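Local coordinates for protein Hpy188I (PDB 3OQG) that cuts DNA at a specific sequence as a restriction endonuclease of the GIY-YIG nuclease family, at residues N65-Q78 with L122-P136. Numbering follows the deposited sequence. Where two conformers were deposited one is given.
Sequences NMKNEGLVYVFVIQ and LLKINKIVQVYAFFP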
loop_
_atom_site.group_PDB
_atom_site.type_symbol
_atom_site.label_atom_id
_atom_site.label_comp_id
_atom_site.label_asym_id
_atom_site.label_seq_id
_atom_site.Cartn_x
_atom_site.Cartn_y
_atom_site.Cartn_z
ATOM N N ASN A 65 -16.976 16.705 4.150
ATOM C CA ASN A 65 -15.930 15.688 4.355
ATOM C C ASN A 65 -15.405 14.998 3.106
ATOM O O ASN A 65 -14.559 14.101 3.188
ATOM C CB ASN A 65 -16.430 14.633 5.347
ATOM C CG ASN A 65 -16.268 15.065 6.759
ATOM O OD1 ASN A 65 -15.275 15.709 7.099
ATOM N ND2 ASN A 65 -17.229 14.718 7.610
HETATM N N MSE A 66 -15.863 15.422 1.940
HETATM C CA MSE A 66 -15.438 14.782 0.700
HETATM C C MSE A 66 -13.957 14.989 0.362
HETATM O O MSE A 66 -13.383 14.185 -0.375
HETATM C CB MSE A 66 -16.315 15.239 -0.475
HETATM C CG MSE A 66 -17.750 14.787 -0.356
HETATM SE SE MSE A 66 -17.997 12.850 -0.268
HETATM C CE MSE A 66 -17.122 12.308 -1.967
ATOM N N LYS A 67 -13.355 16.068 0.861
ATOM C CA LYS A 67 -11.918 16.315 0.654
ATOM C C LYS A 67 -11.078 16.019 1.927
ATOM O O LYS A 67 -9.871 16.227 1.939
ATOM C CB LYS A 67 -11.676 17.735 0.084
ATOM C CG LYS A 67 -12.219 17.912 -1.365
ATOM C CD LYS A 67 -11.941 19.316 -2.000
ATOM C CE LYS A 67 -12.227 19.305 -3.525
ATOM N NZ LYS A 67 -11.858 20.582 -4.257
ATOM N N ASN A 68 -11.735 15.525 2.979
ATOM C CA ASN A 68 -11.062 15.125 4.220
ATOM C C ASN A 68 -10.224 13.867 4.022
ATOM O O ASN A 68 -10.679 12.913 3.399
ATOM C CB ASN A 68 -12.075 14.863 5.339
ATOM C CG ASN A 68 -12.284 16.060 6.248
ATOM O OD1 ASN A 68 -11.994 17.200 5.888
ATOM N ND2 ASN A 68 -12.797 15.797 7.444
ATOM N N GLU A 69 -9.013 13.873 4.578
ATOM C CA GLU A 69 -8.040 12.778 4.396
ATOM C C GLU A 69 -7.899 11.943 5.661
ATOM O O GLU A 69 -7.840 12.500 6.750
ATOM C CB GLU A 69 -6.675 13.389 4.083
ATOM C CG GLU A 69 -6.651 14.240 2.852
ATOM C CD GLU A 69 -5.270 14.744 2.522
ATOM O OE1 GLU A 69 -4.648 15.399 3.389
ATOM O OE2 GLU A 69 -4.812 14.482 1.393
ATOM N N GLY A 70 -7.789 10.620 5.531
ATOM C CA GLY A 70 -7.573 9.753 6.677
ATOM C C GLY A 70 -8.884 9.288 7.270
ATOM O O GLY A 70 -9.458 9.945 8.154
ATOM N N LEU A 71 -9.383 8.167 6.763
ATOM C CA LEU A 71 -10.674 7.637 7.192
ATOM C C LEU A 71 -10.662 6.110 7.231
ATOM O O LEU A 71 -9.884 5.452 6.529
ATOM C CB LEU A 71 -11.805 8.096 6.261
ATOM C CG LEU A 71 -11.845 7.578 4.813
ATOM C CD1 LEU A 71 -13.289 7.674 4.220
ATOM C CD2 LEU A 71 -10.850 8.366 3.979
ATOM N N VAL A 72 -11.538 5.567 8.063
ATOM C CA VAL A 72 -11.985 4.203 7.940
ATOM C C VAL A 72 -13.351 4.256 7.262
ATOM O O VAL A 72 -14.183 5.124 7.568
ATOM C CB VAL A 72 -12.072 3.485 9.303
ATOM C CG1 VAL A 72 -12.507 2.028 9.108
ATOM C CG2 VAL A 72 -10.742 3.563 10.039
ATOM N N TYR A 73 -13.563 3.369 6.289
ATOM C CA TYR A 73 -14.848 3.293 5.597
ATOM C C TYR A 73 -15.449 1.903 5.621
ATOM O O TYR A 73 -14.737 0.894 5.783
ATOM C CB TYR A 73 -14.731 3.795 4.158
ATOM C CG TYR A 73 -13.761 3.019 3.308
ATOM C CD1 TYR A 73 -12.462 3.451 3.145
ATOM C CD2 TYR A 73 -14.162 1.856 2.644
ATOM C CE1 TYR A 73 -11.551 2.729 2.346
ATOM C CE2 TYR A 73 -13.304 1.156 1.832
ATOM C CZ TYR A 73 -12.000 1.576 1.693
ATOM O OH TYR A 73 -11.133 0.865 0.916
ATOM N N VAL A 74 -16.775 1.860 5.483
ATOM C CA VAL A 74 -17.536 0.624 5.401
ATOM C C VAL A 74 -18.413 0.728 4.170
ATOM O O VAL A 74 -19.137 1.707 4.020
ATOM C CB VAL A 74 -18.426 0.396 6.659
ATOM C CG1 VAL A 74 -19.100 -1.015 6.620
ATOM C CG2 VAL A 74 -17.585 0.585 7.953
ATOM N N PHE A 75 -18.292 -0.255 3.279
ATOM C CA PHE A 75 -19.131 -0.397 2.091
ATOM C C PHE A 75 -20.305 -1.286 2.457
ATOM O O PHE A 75 -20.124 -2.440 2.885
ATOM C CB PHE A 75 -18.350 -1.063 0.954
ATOM C CG PHE A 75 -17.358 -0.164 0.242
ATOM C CD1 PHE A 75 -17.148 1.167 0.609
ATOM C CD2 PHE A 75 -16.596 -0.681 -0.798
ATOM C CE1 PHE A 75 -16.251 1.990 -0.085
ATOM C CE2 PHE A 75 -15.686 0.133 -1.486
ATOM C CZ PHE A 75 -15.508 1.457 -1.119
ATOM N N VAL A 76 -21.506 -0.758 2.267
ATOM C CA VAL A 76 -22.729 -1.473 2.634
ATOM C C VAL A 76 -23.595 -1.600 1.393
ATOM O O VAL A 76 -23.835 -0.610 0.675
ATOM C CB VAL A 76 -23.473 -0.733 3.763
ATOM C CG1 VAL A 76 -24.800 -1.446 4.143
ATOM C CG2 VAL A 76 -22.562 -0.602 4.961
ATOM N N ILE A 77 -24.085 -2.805 1.145
ATOM C CA ILE A 77 -24.907 -3.091 -0.033
ATOM C C ILE A 77 -26.180 -3.776 0.437
ATOM O O ILE A 77 -26.124 -4.857 1.032
ATOM C CB ILE A 77 -24.184 -3.998 -1.047
ATOM C CG1 ILE A 77 -22.830 -3.411 -1.437
ATOM C CG2 ILE A 77 -25.114 -4.265 -2.267
ATOM C CD1 ILE A 77 -21.985 -4.319 -2.351
ATOM N N GLN A 78 -27.322 -3.148 0.173
ATOM C CA GLN A 78 -28.614 -3.633 0.676
ATOM C C GLN A 78 -28.520 -4.051 2.143
ATOM O O GLN A 78 -28.920 -5.158 2.525
ATOM C CB GLN A 78 -29.140 -4.772 -0.198
ATOM C CG GLN A 78 -29.599 -4.305 -1.561
ATOM C CD GLN A 78 -30.316 -5.384 -2.340
ATOM O OE1 GLN A 78 -30.796 -6.364 -1.775
ATOM N NE2 GLN A 78 -30.414 -5.191 -3.648
ATOM N N LEU A 122 -18.527 -5.314 -7.318
ATOM C CA LEU A 122 -19.522 -4.242 -7.252
ATOM C C LEU A 122 -20.235 -4.010 -8.586
ATOM O O LEU A 122 -21.436 -3.742 -8.606
ATOM C CB LEU A 122 -18.885 -2.950 -6.721
ATOM C CG LEU A 122 -18.336 -2.986 -5.288
ATOM C CD1 LEU A 122 -17.926 -1.589 -4.790
ATOM C CD2 LEU A 122 -19.228 -3.655 -4.261
ATOM N N LEU A 123 -19.507 -4.091 -9.697
ATOM C CA LEU A 123 -20.121 -3.959 -11.015
ATOM C C LEU A 123 -21.122 -5.093 -11.285
ATOM O O LEU A 123 -22.205 -4.875 -11.842
ATOM C CB LEU A 123 -19.032 -3.911 -12.119
ATOM C CG LEU A 123 -18.165 -2.651 -12.215
ATOM C CD1 LEU A 123 -17.121 -2.816 -13.347
ATOM C CD2 LEU A 123 -19.001 -1.377 -12.382
ATOM N N LYS A 124 -20.751 -6.315 -10.907
ATOM C CA LYS A 124 -21.583 -7.500 -11.157
ATOM C C LYS A 124 -22.833 -7.521 -10.295
ATOM O O LYS A 124 -23.932 -7.836 -10.782
ATOM C CB LYS A 124 -20.762 -8.773 -10.957
ATOM C CG LYS A 124 -21.447 -10.075 -11.283
ATOM C CD LYS A 124 -21.799 -10.245 -12.767
ATOM C CE LYS A 124 -22.525 -11.579 -13.024
ATOM N NZ LYS A 124 -23.900 -11.619 -12.400
ATOM N N ILE A 125 -22.673 -7.187 -9.016
ATOM C CA ILE A 125 -23.806 -7.101 -8.091
ATOM C C ILE A 125 -24.728 -5.976 -8.565
ATOM O O ILE A 125 -25.963 -6.084 -8.522
ATOM C CB ILE A 125 -23.313 -6.834 -6.671
ATOM C CG1 ILE A 125 -22.556 -8.065 -6.116
ATOM C CG2 ILE A 125 -24.476 -6.404 -5.754
ATOM C CD1 ILE A 125 -21.806 -7.760 -4.825
ATOM N N ASN A 126 -24.097 -4.912 -9.057
ATOM C CA ASN A 126 -24.789 -3.825 -9.756
ATOM C C ASN A 126 -25.851 -3.155 -8.887
ATOM O O ASN A 126 -26.966 -2.810 -9.347
ATOM C CB ASN A 126 -25.349 -4.326 -11.080
ATOM C CG ASN A 126 -25.651 -3.206 -12.060
ATOM O OD1 ASN A 126 -25.068 -2.111 -12.000
ATOM N ND2 ASN A 126 -26.550 -3.489 -13.001
ATOM N N LYS A 127 -25.467 -2.917 -7.631
ATOM C CA LYS A 127 -26.266 -2.125 -6.716
ATOM C C LYS A 127 -25.495 -0.899 -6.247
ATOM O O LYS A 127 -24.259 -0.886 -6.216
ATOM C CB LYS A 127 -26.660 -2.946 -5.482
ATOM C CG LYS A 127 -27.436 -4.222 -5.761
ATOM C CD LYS A 127 -28.792 -3.958 -6.370
ATOM C CE LYS A 127 -29.529 -5.249 -6.722
ATOM N NZ LYS A 127 -30.919 -4.948 -7.200
ATOM N N ILE A 128 -26.238 0.140 -5.881
ATOM C CA ILE A 128 -25.624 1.332 -5.301
ATOM C C ILE A 128 -25.068 0.929 -3.925
ATOM O O ILE A 128 -25.691 0.140 -3.184
ATOM C CB ILE A 128 -26.623 2.496 -5.237
ATOM C CG1 ILE A 128 -26.923 2.999 -6.666
ATOM C CG2 ILE A 128 -26.066 3.597 -4.421
ATOM C CD1 ILE A 128 -28.139 3.894 -6.764
ATOM N N VAL A 129 -23.861 1.403 -3.629
ATOM C CA VAL A 129 -23.172 1.078 -2.397
ATOM C C VAL A 129 -23.179 2.281 -1.482
ATOM O O VAL A 129 -22.767 3.368 -1.885
ATOM C CB VAL A 129 -21.695 0.702 -2.681
ATOM C CG1 VAL A 129 -20.980 0.328 -1.428
ATOM C CG2 VAL A 129 -21.614 -0.386 -3.729
ATOM N N GLN A 130 -23.638 2.110 -0.249
ATOM C CA GLN A 130 -23.523 3.156 0.738
ATOM C C GLN A 130 -22.143 3.081 1.384
ATOM O O GLN A 130 -21.680 1.977 1.781
ATOM C CB GLN A 130 -24.638 3.070 1.781
ATOM C CG GLN A 130 -26.022 3.434 1.248
ATOM C CD GLN A 130 -26.601 2.409 0.285
ATOM O OE1 GLN A 130 -26.650 1.226 0.601
ATOM N NE2 GLN A 130 -27.012 2.850 -0.902
ATOM N N VAL A 131 -21.515 4.247 1.547
ATOM C CA VAL A 131 -20.212 4.353 2.171
ATOM C C VAL A 131 -20.343 5.148 3.470
ATOM O O VAL A 131 -20.666 6.319 3.440
ATOM C CB VAL A 131 -19.161 5.027 1.291
ATOM C CG1 VAL A 131 -17.772 4.964 1.967
ATOM C CG2 VAL A 131 -19.123 4.366 -0.100
ATOM N N TYR A 132 -20.120 4.470 4.582
ATOM C CA TYR A 132 -20.071 5.103 5.907
ATOM C C TYR A 132 -18.627 5.301 6.309
ATOM O O TYR A 132 -17.761 4.471 5.983
ATOM C CB TYR A 132 -20.811 4.245 6.943
ATOM C CG TYR A 132 -22.286 4.053 6.700
ATOM C CD1 TYR A 132 -23.239 4.864 7.331
ATOM C CD2 TYR A 132 -22.755 3.039 5.883
ATOM C CE1 TYR A 132 -24.611 4.678 7.124
ATOM C CE2 TYR A 132 -24.119 2.883 5.645
ATOM C CZ TYR A 132 -25.042 3.691 6.289
ATOM O OH TYR A 132 -26.393 3.488 6.091
ATOM N N ALA A 133 -18.348 6.402 7.002
ATOM C CA ALA A 133 -16.958 6.762 7.294
ATOM C C ALA A 133 -16.757 7.261 8.701
ATOM O O ALA A 133 -17.656 7.865 9.302
ATOM C CB ALA A 133 -16.478 7.824 6.336
ATOM N N PHE A 134 -15.527 7.071 9.167
ATOM C CA PHE A 134 -15.041 7.574 10.448
ATOM C C PHE A 134 -13.705 8.223 10.179
ATOM O O PHE A 134 -12.839 7.584 9.558
ATOM C CB PHE A 134 -14.856 6.404 11.398
ATOM C CG PHE A 134 -14.015 6.730 12.604
ATOM C CD1 PHE A 134 -14.422 7.695 13.505
ATOM C CD2 PHE A 134 -12.811 6.063 12.832
ATOM C CE1 PHE A 134 -13.645 8.007 14.621
ATOM C CE2 PHE A 134 -12.039 6.369 13.949
ATOM C CZ PHE A 134 -12.460 7.342 14.839
ATOM N N PHE A 135 -13.539 9.483 10.606
ATOM C CA PHE A 135 -12.299 10.225 10.397
ATOM C C PHE A 135 -11.599 10.363 11.762
ATOM O O PHE A 135 -12.028 11.174 12.588
ATOM C CB PHE A 135 -12.570 11.607 9.792
ATOM C CG PHE A 135 -13.145 11.569 8.409
ATOM C CD1 PHE A 135 -12.313 11.639 7.300
ATOM C CD2 PHE A 135 -14.511 11.459 8.210
ATOM C CE1 PHE A 135 -12.832 11.592 6.024
ATOM C CE2 PHE A 135 -15.038 11.410 6.926
ATOM C CZ PHE A 135 -14.189 11.474 5.835
ATOM N N PRO A 136 -10.580 9.522 12.035
ATOM C CA PRO A 136 -9.878 9.640 13.317
ATOM C C PRO A 136 -9.188 10.970 13.510
ATOM O O PRO A 136 -8.822 11.638 12.546
ATOM C CB PRO A 136 -8.836 8.521 13.264
ATOM C CG PRO A 136 -8.761 8.087 11.880
ATOM C CD PRO A 136 -10.057 8.399 11.233
HETATM O O HOH W 1 -8.136 11.523 9.878
HETATM O O HOH W 2 -27.272 -0.723 -1.304
#
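F135 lays its ring between the 65-68 turn and the start of strand 71-77. CG beside the backbone N (chi1 -65°) carries the ring over toward N65, N68 and L71. CB and CG pass G70 O, which CD1 approaches to 3.4 Å. CE1 meets N68 CB, CE2 lies 3.8 Å from N65 CB, and CZ ends 3.7 Å from N65 O. L71 CB sits over one face in a CH-pi contact, 4.0 Å from the ring centroid. On the opposite face the N65 side chain points the other way, its amide 27° from the ring plane; N65 ND2 is hydrogen-bonded to D62 OD2.

Beyond this ring the chains pair antiparallel through V72-F134, V74-Y132 and V76-Q130, each joined by two backbone hydrogen bonds. Strand 71-77 probably supplies the GIY element of the family, with Y73 as its tyrosine, and strand 80-87, on one edge, the YIG-like one; strand 129-134 pairs with the other edge of 71-77, in the middle of the five-stranded sheet. Y73 packs on a DNA phosphate, and its OH is hydrogen-bonded to Y98 OH.

On the Y73 face, V131 lies alongside F75, V131 CG2 3.7 Å from F75 CE1. At the far end I77 CD1 presses tightly on L122 CD2 (3.4 Å), while I77 CG2 turns to I125 and K127. A water there accepts from Q78 N and donates to I128 O and Q130 OE1.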